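Local coordinates for clavulanic acid biosynthesis oligopeptide binding protein 2 (Streptomyces clavuligerus, PDB 2WOL), which probably binds oligopeptides as a family 5 extracellular solute-binding protein of the clavulanic acid biosynthetic pathway, at residues 304-310 and 447-453; 328-334 and 411-416; 333-338 and 404-409; 345-351 and 525-530. The contacts are given in a common frame with arbitrary orientation. Where two conformers were deposited one is given. Residues are numbered along the deposited sequence.

Contact 1: 304-310 and 447-453; sequences LHFVAMQ and GLLVTDW
Two central strands of a mixed sheet in this solute-binding protein illustrate regular antiparallel pairing. Residues 304-309 and 448-453 are extended, their axes 4.6 Å apart at closest approach and 156° apart in direction. Leu-304 pairs with Trp-453, Phe-306 with Thr-451 and Ala-308 with Leu-449 at hydrogen-bonded sites; the non-hydrogen-bonded pairs His-305/Asp-452, Val-307/Val-450 and Met-309/Leu-448 alternate with them. Phe-306 loses most surface here. Its p rotamer (chi1 65°, chi2 97°) leans the ring over its partner, so that CG2 of Thr-451 (chi1 t) sits 3.7 Å from the ring centroid in a CH-pi contact, while Trp-453 CB meets the ring edge at CE2, 3.7 Å away. The backbones beneath are tied by Phe-306 N to Thr-451 O (3.0 Å) and Thr-451 N to Phe-306 O (3.1 Å). Leu-449 exchanges bonds of 2.9 Å each way with Ala-308, N to O. Helices 319-327 and 401-414 pack on the face of His-305, Val-307 and Met-309; Trp-453, on the other face, lies beside a bound glycerol, probably from the crystallisation liquor. The pairing runs out where Gln-310 N donates to Gly-447 O at 3.0 Å.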
loop_
_atom_site.group_PDB
_atom_site.type_symbol
_atom_site.label_atom_id
_atom_site.label_comp_id
_atom_site.label_asym_id
_atom_site.label_seq_id
_atom_site.Cartn_x
_atom_site.Cartn_y
_atom_site.Cartn_z
ATOM N N LEU A 304 4.413 -0.522 7.964
ATOM C CA LEU A 304 4.728 -0.361 9.373
ATOM C C LEU A 304 4.001 -1.431 10.174
ATOM O O LEU A 304 2.805 -1.632 10.000
ATOM C CB LEU A 304 4.309 1.030 9.861
ATOM C CG LEU A 304 4.350 1.282 11.375
ATOM C CD1 LEU A 304 5.774 1.401 11.880
ATOM C CD2 LEU A 304 3.553 2.523 11.737
ATOM N N HIS A 305 4.736 -2.107 11.049
ATOM C CA HIS A 305 4.159 -3.029 12.007
ATOM C C HIS A 305 4.037 -2.282 13.329
ATOM O O HIS A 305 5.007 -1.688 13.807
ATOM C CB HIS A 305 5.058 -4.259 12.156
ATOM C CG HIS A 305 4.405 -5.414 12.849
ATOM N ND1 HIS A 305 3.262 -6.021 12.371
ATOM C CD2 HIS A 305 4.750 -6.091 13.969
ATOM C CE1 HIS A 305 2.923 -7.011 13.176
ATOM N NE2 HIS A 305 3.806 -7.072 14.156
ATOM N N PHE A 306 2.842 -2.297 13.913
ATOM C CA PHE A 306 2.604 -1.546 15.139
ATOM C C PHE A 306 1.546 -2.177 16.033
ATOM O O PHE A 306 0.838 -3.098 15.628
ATOM C CB PHE A 306 2.260 -0.072 14.835
ATOM C CG PHE A 306 0.959 0.132 14.094
ATOM C CD1 PHE A 306 -0.206 0.453 14.786
ATOM C CD2 PHE A 306 0.909 0.040 12.704
ATOM C CE1 PHE A 306 -1.404 0.665 14.110
ATOM C CE2 PHE A 306 -0.286 0.251 12.019
ATOM C CZ PHE A 306 -1.447 0.560 12.726
ATOM N N VAL A 307 1.471 -1.678 17.263
ATOM C CA VAL A 307 0.411 -2.037 18.192
ATOM C C VAL A 307 -0.419 -0.782 18.458
ATOM O O VAL A 307 0.128 0.284 18.771
ATOM C CB VAL A 307 0.979 -2.609 19.517
ATOM C CG1 VAL A 307 -0.136 -2.833 20.542
ATOM C CG2 VAL A 307 1.738 -3.909 19.257
ATOM N N ALA A 308 -1.732 -0.910 18.307
ATOM C CA ALA A 308 -2.650 0.185 18.589
ATOM C C ALA A 308 -3.295 -0.013 19.949
ATOM O O ALA A 308 -3.621 -1.134 20.324
ATOM C CB ALA A 308 -3.717 0.270 17.505
ATOM N N MET A 309 -3.462 1.084 20.681
ATOM C CA MET A 309 -4.175 1.075 21.956
ATOM C C MET A 309 -5.445 1.918 21.866
ATOM O O MET A 309 -5.436 3.015 21.307
ATOM C CB MET A 309 -3.269 1.548 23.087
ATOM C CG MET A 309 -2.306 0.467 23.549
ATOM S SD MET A 309 -1.106 1.038 24.756
ATOM C CE MET A 309 0.122 1.805 23.703
ATOM N N GLN A 310 -6.531 1.381 22.420
ATOM C CA GLN A 310 -7.879 1.901 22.195
ATOM C C GLN A 310 -8.434 2.614 23.428
ATOM O O GLN A 310 -8.816 1.951 24.389
ATOM C CB GLN A 310 -8.814 0.748 21.806
ATOM C CG GLN A 310 -8.668 0.231 20.373
ATOM C CD GLN A 310 -7.248 -0.155 20.018
ATOM O OE1 GLN A 310 -6.564 0.578 19.310
ATOM N NE2 GLN A 310 -6.790 -1.292 20.533
ATOM N N GLY A 447 -8.121 -3.883 24.086
ATOM C CA GLY A 447 -7.406 -2.673 24.481
ATOM C C GLY A 447 -6.137 -2.450 23.682
ATOM O O GLY A 447 -5.701 -1.309 23.516
ATOM N N LEU A 448 -5.546 -3.549 23.212
ATOM C CA LEU A 448 -4.406 -3.507 22.297
ATOM C C LEU A 448 -4.702 -4.346 21.063
ATOM O O LEU A 448 -5.417 -5.349 21.147
ATOM C CB LEU A 448 -3.129 -4.030 22.968
ATOM C CG LEU A 448 -2.756 -3.518 24.361
ATOM C CD1 LEU A 448 -3.175 -4.542 25.411
ATOM C CD2 LEU A 448 -1.269 -3.242 24.469
ATOM N N LEU A 449 -4.142 -3.934 19.927
ATOM C CA LEU A 449 -4.323 -4.630 18.651
ATOM C C LEU A 449 -3.008 -4.677 17.895
ATOM O O LEU A 449 -2.321 -3.655 17.779
ATOM C CB LEU A 449 -5.371 -3.916 17.790
ATOM C CG LEU A 449 -6.825 -3.958 18.268
ATOM C CD1 LEU A 449 -7.664 -2.918 17.539
ATOM C CD2 LEU A 449 -7.399 -5.364 18.062
ATOM N N VAL A 450 -2.663 -5.855 17.378
ATOM C CA VAL A 450 -1.478 -6.012 16.536
ATOM C C VAL A 450 -1.888 -5.890 15.078
ATOM O O VAL A 450 -2.823 -6.557 14.631
ATOM C CB VAL A 450 -0.796 -7.389 16.742
ATOM C CG1 VAL A 450 0.423 -7.543 15.816
ATOM C CG2 VAL A 450 -0.386 -7.575 18.190
ATOM N N THR A 451 -1.191 -5.044 14.327
ATOM C CA THR A 451 -1.462 -4.955 12.900
ATOM C C THR A 451 -0.258 -4.481 12.096
ATOM O O THR A 451 0.781 -4.142 12.658
ATOM C CB THR A 451 -2.724 -4.094 12.605
ATOM O OG1 THR A 451 -3.187 -4.370 11.277
ATOM C CG2 THR A 451 -2.445 -2.607 12.760
ATOM N N ASP A 452 -0.401 -4.500 10.776
ATOM C CA ASP A 452 0.559 -3.862 9.890
ATOM C C ASP A 452 -0.204 -3.010 8.888
ATOM O O ASP A 452 -1.396 -3.233 8.666
ATOM C CB ASP A 452 1.492 -4.881 9.219
ATOM C CG ASP A 452 0.796 -5.752 8.185
ATOM O OD1 ASP A 452 -0.427 -5.990 8.281
ATOM O OD2 ASP A 452 1.499 -6.225 7.267
ATOM N N TRP A 453 0.476 -2.025 8.313
ATOM C CA TRP A 453 -0.165 -1.026 7.473
ATOM C C TRP A 453 0.800 -0.534 6.408
ATOM O O TRP A 453 1.971 -0.289 6.692
ATOM C CB TRP A 453 -0.630 0.156 8.330
ATOM C CG TRP A 453 -0.926 1.404 7.548
ATOM C CD1 TRP A 453 -0.156 2.532 7.487
ATOM C CD2 TRP A 453 -2.067 1.652 6.715
ATOM N NE1 TRP A 453 -0.746 3.464 6.671
ATOM C CE2 TRP A 453 -1.921 2.954 6.186
ATOM C CE3 TRP A 453 -3.199 0.902 6.366
ATOM C CZ2 TRP A 453 -2.864 3.524 5.324
ATOM C CZ3 TRP A 453 -4.140 1.475 5.518
ATOM C CH2 TRP A 453 -3.962 2.770 5.003
#

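Contact 2: 328-334 and 411-416; sequences AADKILL and ESLARV
How a turn entering one helix can dock on the end of another is illustrated by residues 328-334 and 411-416. The first segment is a lead-in to helix 331-337 followed by its first turn; the second is the C-terminal end of helix 401-414. CA atoms are nearest at Ala-328/Leu-413 (5.8 Å) and Asp-330/Ser-412 (5.5 Å). Ala-328 (phi/psi -88/3) points its CB toward the partner, 3.8 Å from Leu-413 CD2 and 4.0 Å from Val-416 CG2. Its O accepts from Arg-415 NH2 at 2.8 Å; the m,t,m arginine is steadied by NE bonding to Ser-412 O at 2.9 Å. Ala-329 (-72/123) turns its CB away. Asp-330 (-87/95, chi1 t) is the N-cap: its OD1 accepts from Leu-333 N at 3.0 Å and, weakly, from Ile-332 N at 3.2 Å. Its N donates to Ser-412 OG at 3.2 Å, with the serine in m and its OG also bonded to Ala-408 O within its own helix; Asp-330 OD2 forms a salt bridge with Arg-372. Leu-333 (t,p) reaches out of the helix to place CD2 3.7 Å from Glu-411 CD, and Leu-334 CD1 ends 4.3 Å from Ser-412 OG. Because both cross-segment hydrogen bonds join a side chain to the main chain of the lead-in, the chemistry ties the backbone entering helix 331-337 to the end of helix 401-414.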
loop_
_atom_site.group_PDB
_atom_site.type_symbol
_atom_site.label_atom_id
_atom_site.label_comp_id
_atom_site.label_asym_id
_atom_site.label_seq_id
_atom_site.Cartn_x
_atom_site.Cartn_y
_atom_site.Cartn_z
ATOM N N ALA A 328 7.483 -0.111 28.427
ATOM C CA ALA A 328 7.717 -1.512 28.795
ATOM C C ALA A 328 7.831 -2.459 27.600
ATOM O O ALA A 328 7.982 -3.666 27.772
ATOM C CB ALA A 328 6.643 -1.998 29.766
ATOM N N ALA A 329 7.766 -1.907 26.393
ATOM C CA ALA A 329 7.927 -2.702 25.182
ATOM C C ALA A 329 9.382 -3.128 25.032
ATOM O O ALA A 329 10.287 -2.293 25.026
ATOM C CB ALA A 329 7.475 -1.902 23.959
ATOM N N ASP A 330 9.606 -4.436 24.940
ATOM C CA ASP A 330 10.937 -4.952 24.639
ATOM C C ASP A 330 11.067 -4.981 23.123
ATOM O O ASP A 330 10.633 -5.931 22.475
ATOM C CB ASP A 330 11.126 -6.347 25.248
ATOM C CG ASP A 330 12.529 -6.908 25.034
ATOM O OD1 ASP A 330 13.227 -6.472 24.097
ATOM O OD2 ASP A 330 12.927 -7.802 25.811
ATOM N N LYS A 331 11.656 -3.925 22.565
ATOM C CA LYS A 331 11.704 -3.741 21.111
ATOM C C LYS A 331 12.522 -4.825 20.413
ATOM O O LYS A 331 12.254 -5.170 19.261
ATOM C CB LYS A 331 12.260 -2.359 20.753
ATOM C CG LYS A 331 11.486 -1.143 21.311
ATOM C CD LYS A 331 10.024 -1.048 20.840
ATOM C CE LYS A 331 9.888 -0.893 19.325
ATOM N NZ LYS A 331 10.431 0.395 18.792
ATOM N N ILE A 332 13.520 -5.347 21.119
ATOM C CA ILE A 332 14.375 -6.412 20.599
ATOM C C ILE A 332 13.586 -7.716 20.512
ATOM O O ILE A 332 13.578 -8.376 19.466
ATOM C CB ILE A 332 15.652 -6.587 21.464
ATOM C CG1 ILE A 332 16.457 -5.275 21.529
ATOM C CG2 ILE A 332 16.510 -7.755 20.959
ATOM C CD1 ILE A 332 16.889 -4.707 20.168
ATOM N N LEU A 333 12.900 -8.064 21.602
ATOM C CA LEU A 333 12.037 -9.248 21.647
ATOM C C LEU A 333 10.928 -9.167 20.598
ATOM O O LEU A 333 10.605 -10.160 19.936
ATOM C CB LEU A 333 11.421 -9.403 23.044
ATOM C CG LEU A 333 10.606 -10.659 23.369
ATOM C CD1 LEU A 333 11.521 -11.878 23.489
ATOM C CD2 LEU A 333 9.782 -10.469 24.642
ATOM N N LEU A 334 10.354 -7.977 20.448
ATOM C CA LEU A 334 9.267 -7.754 19.501
ATOM C C LEU A 334 9.749 -7.882 18.059
ATOM O O LEU A 334 9.050 -8.443 17.214
ATOM C CB LEU A 334 8.595 -6.399 19.755
ATOM C CG LEU A 334 7.713 -6.375 21.011
ATOM C CD1 LEU A 334 7.591 -4.974 21.586
ATOM C CD2 LEU A 334 6.341 -6.956 20.709
ATOM N N GLU A 411 4.736 -10.966 27.084
ATOM C CA GLU A 411 5.976 -11.168 27.827
ATOM C C GLU A 411 6.602 -9.844 28.288
ATOM O O GLU A 411 7.044 -9.725 29.436
ATOM C CB GLU A 411 6.966 -11.973 26.979
ATOM C CG GLU A 411 8.229 -12.400 27.713
ATOM C CD GLU A 411 9.126 -13.312 26.882
ATOM O OE1 GLU A 411 8.628 -13.984 25.950
ATOM O OE2 GLU A 411 10.337 -13.355 27.167
ATOM N N SER A 412 6.624 -8.854 27.394
ATOM C CA SER A 412 7.176 -7.533 27.701
ATOM C C SER A 412 6.446 -6.899 28.874
ATOM O O SER A 412 7.064 -6.454 29.834
ATOM C CB SER A 412 7.057 -6.594 26.493
ATOM O OG SER A 412 7.836 -7.029 25.390
ATOM N N LEU A 413 5.120 -6.870 28.782
ATOM C CA LEU A 413 4.298 -6.118 29.721
ATOM C C LEU A 413 4.125 -6.808 31.068
ATOM O O LEU A 413 3.875 -6.148 32.075
ATOM C CB LEU A 413 2.936 -5.798 29.094
ATOM C CG LEU A 413 2.941 -5.012 27.775
ATOM C CD1 LEU A 413 1.536 -4.566 27.410
ATOM C CD2 LEU A 413 3.885 -3.816 27.827
ATOM N N ALA A 414 4.266 -8.132 31.086
ATOM C CA ALA A 414 4.174 -8.898 32.337
ATOM C C ALA A 414 5.218 -8.440 33.356
ATOM O O ALA A 414 5.012 -8.561 34.563
ATOM C CB ALA A 414 4.314 -10.387 32.066
ATOM N N ARG A 415 6.326 -7.893 32.861
ATOM C CA ARG A 415 7.427 -7.427 33.707
ATOM C C ARG A 415 7.049 -6.271 34.638
ATOM O O ARG A 415 7.730 -6.040 35.642
ATOM C CB ARG A 415 8.628 -7.032 32.844
ATOM C CG ARG A 415 9.188 -8.175 32.010
ATOM C CD ARG A 415 10.337 -7.717 31.124
ATOM N NE ARG A 415 9.916 -6.680 30.181
ATOM C CZ ARG A 415 10.745 -5.933 29.458
ATOM N NH1 ARG A 415 12.062 -6.092 29.557
ATOM N NH2 ARG A 415 10.254 -5.016 28.632
ATOM N N VAL A 416 5.979 -5.550 34.304
ATOM C CA VAL A 416 5.491 -4.442 35.135
ATOM C C VAL A 416 4.057 -4.692 35.632
ATOM O O VAL A 416 3.342 -3.762 36.013
ATOM C CB VAL A 416 5.616 -3.069 34.413
ATOM C CG1 VAL A 416 7.082 -2.732 34.156
ATOM C CG2 VAL A 416 4.818 -3.050 33.108
#

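Contact 3: 333-338 and 404-409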
loop_
_atom_site.group_PDB
_atom_site.type_symbol
_atom_site.label_atom_id
_atom_site.label_comp_id
_atom_site.label_asym_id
_atom_site.label_seq_id
_atom_site.Cartn_x
_atom_site.Cartn_y
_atom_site.Cartn_z
ATOM N N LEU A 333 12.900 -8.064 21.602
ATOM C CA LEU A 333 12.037 -9.248 21.647
ATOM C C LEU A 333 10.928 -9.167 20.598
ATOM O O LEU A 333 10.605 -10.160 19.936
ATOM C CB LEU A 333 11.421 -9.403 23.044
ATOM C CG LEU A 333 10.606 -10.659 23.369
ATOM C CD1 LEU A 333 11.521 -11.878 23.489
ATOM C CD2 LEU A 333 9.782 -10.469 24.642
ATOM N N LEU A 334 10.354 -7.977 20.448
ATOM C CA LEU A 334 9.267 -7.754 19.501
ATOM C C LEU A 334 9.749 -7.882 18.059
ATOM O O LEU A 334 9.050 -8.443 17.214
ATOM C CB LEU A 334 8.595 -6.399 19.755
ATOM C CG LEU A 334 7.713 -6.375 21.011
ATOM C CD1 LEU A 334 7.591 -4.974 21.586
ATOM C CD2 LEU A 334 6.341 -6.956 20.709
ATOM N N GLN A 335 10.952 -7.379 17.787
ATOM C CA GLN A 335 11.554 -7.531 16.466
ATOM C C GLN A 335 11.891 -8.993 16.182
ATOM O O GLN A 335 11.703 -9.472 15.059
ATOM C CB GLN A 335 12.801 -6.664 16.341
ATOM C CG GLN A 335 13.465 -6.760 14.978
ATOM C CD GLN A 335 14.546 -5.731 14.794
ATOM O OE1 GLN A 335 15.352 -5.502 15.698
ATOM N NE2 GLN A 335 14.575 -5.100 13.620
ATOM N N ASP A 336 12.382 -9.699 17.198
ATOM C CA ASP A 336 12.690 -11.124 17.064
ATOM C C ASP A 336 11.437 -11.926 16.725
ATOM O O ASP A 336 11.497 -12.872 15.938
ATOM C CB ASP A 336 13.372 -11.665 18.324
ATOM C CG ASP A 336 14.834 -11.241 18.434
ATOM O OD1 ASP A 336 15.351 -10.597 17.498
ATOM O OD2 ASP A 336 15.468 -11.553 19.466
ATOM N N ALA A 337 10.304 -11.528 17.301
ATOM C CA ALA A 337 9.018 -12.145 16.982
ATOM C C ALA A 337 8.629 -11.883 15.527
ATOM O O ALA A 337 7.882 -12.659 14.931
ATOM C CB ALA A 337 7.936 -11.640 17.928
ATOM N N ARG A 338 9.148 -10.787 14.971
ATOM C CA ARG A 338 8.864 -10.371 13.597
ATOM C C ARG A 338 9.883 -10.926 12.582
ATOM O O ARG A 338 9.739 -10.712 11.374
ATOM C CB ARG A 338 8.793 -8.833 13.521
ATOM C CG ARG A 338 8.157 -8.268 12.252
ATOM C CD ARG A 338 6.682 -8.633 12.154
ATOM N NE ARG A 338 6.317 -9.025 10.796
ATOM C CZ ARG A 338 5.130 -9.515 10.444
ATOM N NH1 ARG A 338 4.168 -9.669 11.348
ATOM N NH2 ARG A 338 4.900 -9.843 9.179
ATOM N N LEU A 404 2.819 -14.343 17.258
ATOM C CA LEU A 404 4.161 -14.292 17.839
ATOM C C LEU A 404 4.463 -12.909 18.411
ATOM O O LEU A 404 5.023 -12.794 19.502
ATOM C CB LEU A 404 5.230 -14.683 16.811
ATOM C CG LEU A 404 5.212 -16.105 16.238
ATOM C CD1 LEU A 404 6.331 -16.265 15.220
ATOM C CD2 LEU A 404 5.321 -17.164 17.328
ATOM N N VAL A 405 4.082 -11.871 17.672
ATOM C CA VAL A 405 4.234 -10.493 18.141
ATOM C C VAL A 405 3.381 -10.248 19.392
ATOM O O VAL A 405 3.867 -9.679 20.375
ATOM C CB VAL A 405 3.931 -9.473 17.015
ATOM C CG1 VAL A 405 3.833 -8.049 17.564
ATOM C CG2 VAL A 405 5.001 -9.554 15.929
ATOM N N ALA A 406 2.129 -10.708 19.366
ATOM C CA ALA A 406 1.243 -10.588 20.529
ATOM C C ALA A 406 1.857 -11.222 21.779
ATOM O O ALA A 406 1.829 -10.623 22.856
ATOM C CB ALA A 406 -0.127 -11.197 20.238
ATOM N N ASP A 407 2.419 -12.421 21.620
ATOM C CA ASP A 407 3.075 -13.135 22.719
ATOM C C ASP A 407 4.248 -12.338 23.288
ATOM O O ASP A 407 4.467 -12.327 24.502
ATOM C CB ASP A 407 3.561 -14.519 22.269
ATOM C CG ASP A 407 2.418 -15.483 21.971
ATOM O OD1 ASP A 407 1.288 -15.264 22.463
ATOM O OD2 ASP A 407 2.662 -16.472 21.246
ATOM N N ALA A 408 4.999 -11.682 22.406
ATOM C CA ALA A 408 6.102 -10.821 22.821
ATOM C C ALA A 408 5.609 -9.579 23.571
ATOM O O ALA A 408 6.293 -9.074 24.469
ATOM C CB ALA A 408 6.958 -10.438 21.627
ATOM N N VAL A 409 4.418 -9.095 23.220
ATOM C CA VAL A 409 3.811 -7.990 23.968
ATOM C C VAL A 409 3.424 -8.474 25.370
ATOM O O VAL A 409 3.695 -7.801 26.364
ATOM C CB VAL A 409 2.579 -7.369 23.248
ATOM C CG1 VAL A 409 1.994 -6.220 24.069
ATOM C CG2 VAL A 409 2.954 -6.863 21.859
#
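The helical segments 333-337 and 404-409, parts of helices 331-337 and 401-414, run nearly antiparallel, with an angle of 164° between their N-to-C directions and axes only 8.4 Å apart at closest approach. So close a packing depends on small residues, and the register shows where they lie: the CA atoms come nearest at Ala-337/Val-405 (5.2 Å) and Leu-334/Ala-408 (5.5 Å). Ala-337 and Ala-408 both point their CB atoms toward the opposite helix, and these two methyls are 4.0 Å apart. Ala-337 CB also lies 3.5 Å from the backbone atom Leu-404 O and 4.1 Å from Val-405 CG2. One turn earlier, Leu-334 starts sideways, but its m,t rotamer brings CD2 into the interface, 3.7 Å from Ala-408 CB, 3.6 Å from Val-409 CG2 and 4.2 Å from Val-405 CG1. Leu-333 adds a further apolar contact, its CG 4.0 Å from Ala-408 CB. At the C-terminal end of the first helix, the aliphatic part of Arg-338 rests on the second, with CD 4.2 Å from Val-405 CG2. Leu-334 and Val-405 also touch Leu-526 of strand 523-534, while Val-405 and Val-409 reach His-305 and Val-307 of strand 303-309, so the helix pair is seated on the sheet. With no hydrogen bond crossing between the segments, apolar packing holds the contact, leucine and valine side chains fitting around two alanines.

Contact 4: 345-351 and 525-530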
loop_
_atom_site.group_PDB
_atom_site.type_symbol
_atom_site.label_atom_id
_atom_site.label_comp_id
_atom_site.label_asym_id
_atom_site.label_seq_id
_atom_site.Cartn_x
_atom_site.Cartn_y
_atom_site.Cartn_z
ATOM N N GLY A 345 12.977 -6.823 9.847
ATOM C CA GLY A 345 12.711 -5.460 9.410
ATOM C C GLY A 345 13.623 -4.449 10.076
ATOM O O GLY A 345 14.719 -4.786 10.541
ATOM N N ASP A 346 13.157 -3.206 10.126
ATOM C CA ASP A 346 13.957 -2.095 10.608
ATOM C C ASP A 346 13.296 -1.466 11.823
ATOM O O ASP A 346 12.189 -0.937 11.720
ATOM C CB ASP A 346 14.097 -1.058 9.502
ATOM C CG ASP A 346 15.424 -0.369 9.537
ATOM O OD1 ASP A 346 15.608 0.545 10.374
ATOM O OD2 ASP A 346 16.288 -0.754 8.721
ATOM N N LEU A 347 13.968 -1.529 12.972
ATOM C CA LEU A 347 13.437 -0.941 14.201
ATOM C C LEU A 347 13.049 0.508 13.974
ATOM O O LEU A 347 13.754 1.249 13.292
ATOM C CB LEU A 347 14.466 -1.007 15.329
ATOM C CG LEU A 347 14.614 -2.315 16.095
ATOM C CD1 LEU A 347 15.773 -2.183 17.069
ATOM C CD2 LEU A 347 13.323 -2.643 16.836
ATOM N N THR A 348 11.916 0.903 14.543
ATOM C CA THR A 348 11.483 2.287 14.471
ATOM C C THR A 348 10.825 2.722 15.775
ATOM O O THR A 348 10.138 1.929 16.420
ATOM C CB THR A 348 10.537 2.534 13.266
ATOM O OG1 THR A 348 10.225 3.927 13.179
ATOM C CG2 THR A 348 9.249 1.738 13.393
ATOM N N THR A 349 11.052 3.980 16.152
ATOM C CA THR A 349 10.380 4.588 17.301
ATOM C C THR A 349 9.344 5.626 16.857
ATOM O O THR A 349 8.718 6.288 17.685
ATOM C CB THR A 349 11.381 5.259 18.256
ATOM O OG1 THR A 349 12.038 6.333 17.575
ATOM C CG2 THR A 349 12.426 4.255 18.734
ATOM N N ALA A 350 9.179 5.776 15.545
ATOM C CA ALA A 350 8.157 6.659 14.988
ATOM C C ALA A 350 7.406 5.979 13.836
ATOM O O ALA A 350 7.625 4.799 13.554
ATOM C CB ALA A 350 8.775 7.981 14.548
ATOM N N LEU A 351 6.530 6.733 13.178
ATOM C CA LEU A 351 5.556 6.150 12.255
ATOM C C LEU A 351 5.951 6.213 10.778
ATOM O O LEU A 351 5.922 5.194 10.089
ATOM C CB LEU A 351 4.173 6.778 12.474
ATOM C CG LEU A 351 3.658 6.784 13.923
ATOM C CD1 LEU A 351 2.437 7.671 14.063
ATOM C CD2 LEU A 351 3.344 5.378 14.418
ATOM N N PRO A 525 4.963 2.018 17.624
ATOM C CA PRO A 525 5.680 1.569 16.435
ATOM C C PRO A 525 6.641 0.451 16.801
ATOM O O PRO A 525 7.312 0.530 17.832
ATOM C CB PRO A 525 6.469 2.809 15.988
ATOM C CG PRO A 525 6.072 3.919 16.884
ATOM C CD PRO A 525 5.406 3.346 18.079
ATOM N N LEU A 526 6.698 -0.584 15.968
ATOM C CA LEU A 526 7.626 -1.692 16.200
ATOM C C LEU A 526 8.753 -1.696 15.174
ATOM O O LEU A 526 9.900 -1.381 15.501
ATOM C CB LEU A 526 6.891 -3.037 16.221
ATOM C CG LEU A 526 5.773 -3.184 17.261
ATOM C CD1 LEU A 526 5.117 -4.548 17.152
ATOM C CD2 LEU A 526 6.301 -2.960 18.672
ATOM N N VAL A 527 8.418 -2.049 13.937
ATOM C CA VAL A 527 9.399 -2.057 12.853
ATOM C C VAL A 527 8.789 -1.562 11.556
ATOM O O VAL A 527 7.577 -1.674 11.355
ATOM C CB VAL A 527 10.006 -3.478 12.602
ATOM C CG1 VAL A 527 10.780 -3.980 13.823
ATOM C CG2 VAL A 527 8.931 -4.487 12.180
ATOM N N HIS A 528 9.632 -0.999 10.696
ATOM C CA HIS A 528 9.287 -0.849 9.289
ATOM C C HIS A 528 9.701 -2.138 8.597
ATOM O O HIS A 528 10.868 -2.558 8.666
ATOM C CB HIS A 528 9.983 0.354 8.662
ATOM C CG HIS A 528 9.467 1.671 9.148
ATOM N ND1 HIS A 528 8.147 2.051 9.019
ATOM C CD2 HIS A 528 10.098 2.703 9.754
ATOM C CE1 HIS A 528 7.987 3.257 9.533
ATOM N NE2 HIS A 528 9.156 3.677 9.980
ATOM N N ASP A 529 8.732 -2.771 7.947
ATOM C CA ASP A 529 8.922 -4.092 7.361
ATOM C C ASP A 529 9.930 -4.086 6.213
ATOM O O ASP A 529 10.075 -3.094 5.488
ATOM C CB ASP A 529 7.586 -4.721 6.950
ATOM C CG ASP A 529 6.808 -5.266 8.142
ATOM O OD1 ASP A 529 7.415 -5.948 9.001
ATOM O OD2 ASP A 529 5.588 -5.015 8.222
ATOM N N LYS A 530 10.648 -5.197 6.096
ATOM C CA LYS A 530 11.536 -5.451 4.973
ATOM C C LYS A 530 11.182 -6.807 4.388
ATOM O O LYS A 530 10.481 -7.603 5.015
ATOM C CB LYS A 530 12.999 -5.408 5.414
ATOM C CG LYS A 530 13.486 -3.998 5.735
ATOM C CD LYS A 530 14.910 -3.965 6.268
ATOM C CE LYS A 530 15.937 -4.277 5.185
ATOM N NZ LYS A 530 17.325 -4.088 5.685
HETATM O O HOH W 1 17.032 -3.546 8.966
#
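Hydrogen bonding along this short strand pairing is partly main chain and partly borrowed from neighbours. Asp-346 and His-528 form an antiparallel hydrogen-bonded pair: Asp-346 N gives to His-528 O and His-528 N to Asp-346 O, both at 2.8 Å. Beyond the non-hydrogen-bonded pair Leu-347/Val-527, Thr-348 N donates to Leu-526 O at 3.2 Å. The Thr-348 hydroxyl turns back within its own segment, OG1 donating to Ala-350 O at 2.8 Å, while CG2 lies over the face of the His-528 ring, 4.0 Å from its centroid, in a CH-pi contact. Thr-348 O is supplied by Lys-331 NZ, which also bonds weakly to Pro-525 O. Thr-349 OG1 bonds to Leu-362 O, and Leu-351 N to Glu-514 OE2. A water links the other end: it donates to Gly-345 O (3.1 Å) and Asp-346 OD2 (2.9 Å) and accepts weakly from Lys-530 NZ (3.3 Å). Asp-346 OD1 makes a salt bridge with Arg-300. Gly-345 has a positive phi of 72°, and a CB there would clash with His-528 O. Apolar contact fills in where the strand has ended, with Leu-351 CD2 4.0 Å from Pro-525 CG. On the other edge of strand 523-534, Leu-526 and Val-527 both face His-305, a classic beta bulge. Strand 346-347 adds a two-residue antiparallel edge to this long strand of the mixed sheet.

Taken together, the four contacts show how one lobe of a solute-binding protein is assembled from segments distant in sequence. Contacts 1 and 4, with centres 12 Å apart, belong to one mixed sheet in which strands 303-309 and 523-534 are neighbours. Contacts 2 and 3, 9 Å apart, are successive parts of the packing between helices 331-337 and 401-414 and share Leu-333 and Leu-334. Contact 3 lies against the sheet, its centre 12 Å from that of contact 1 and 13 Å from that of contact 4. Along the chain, contacts 2 and 3 fall within the span between the segments of contact 1, whereas contact 4 crosses all three, so the late strand 523-534 returns to join layers begun much earlier.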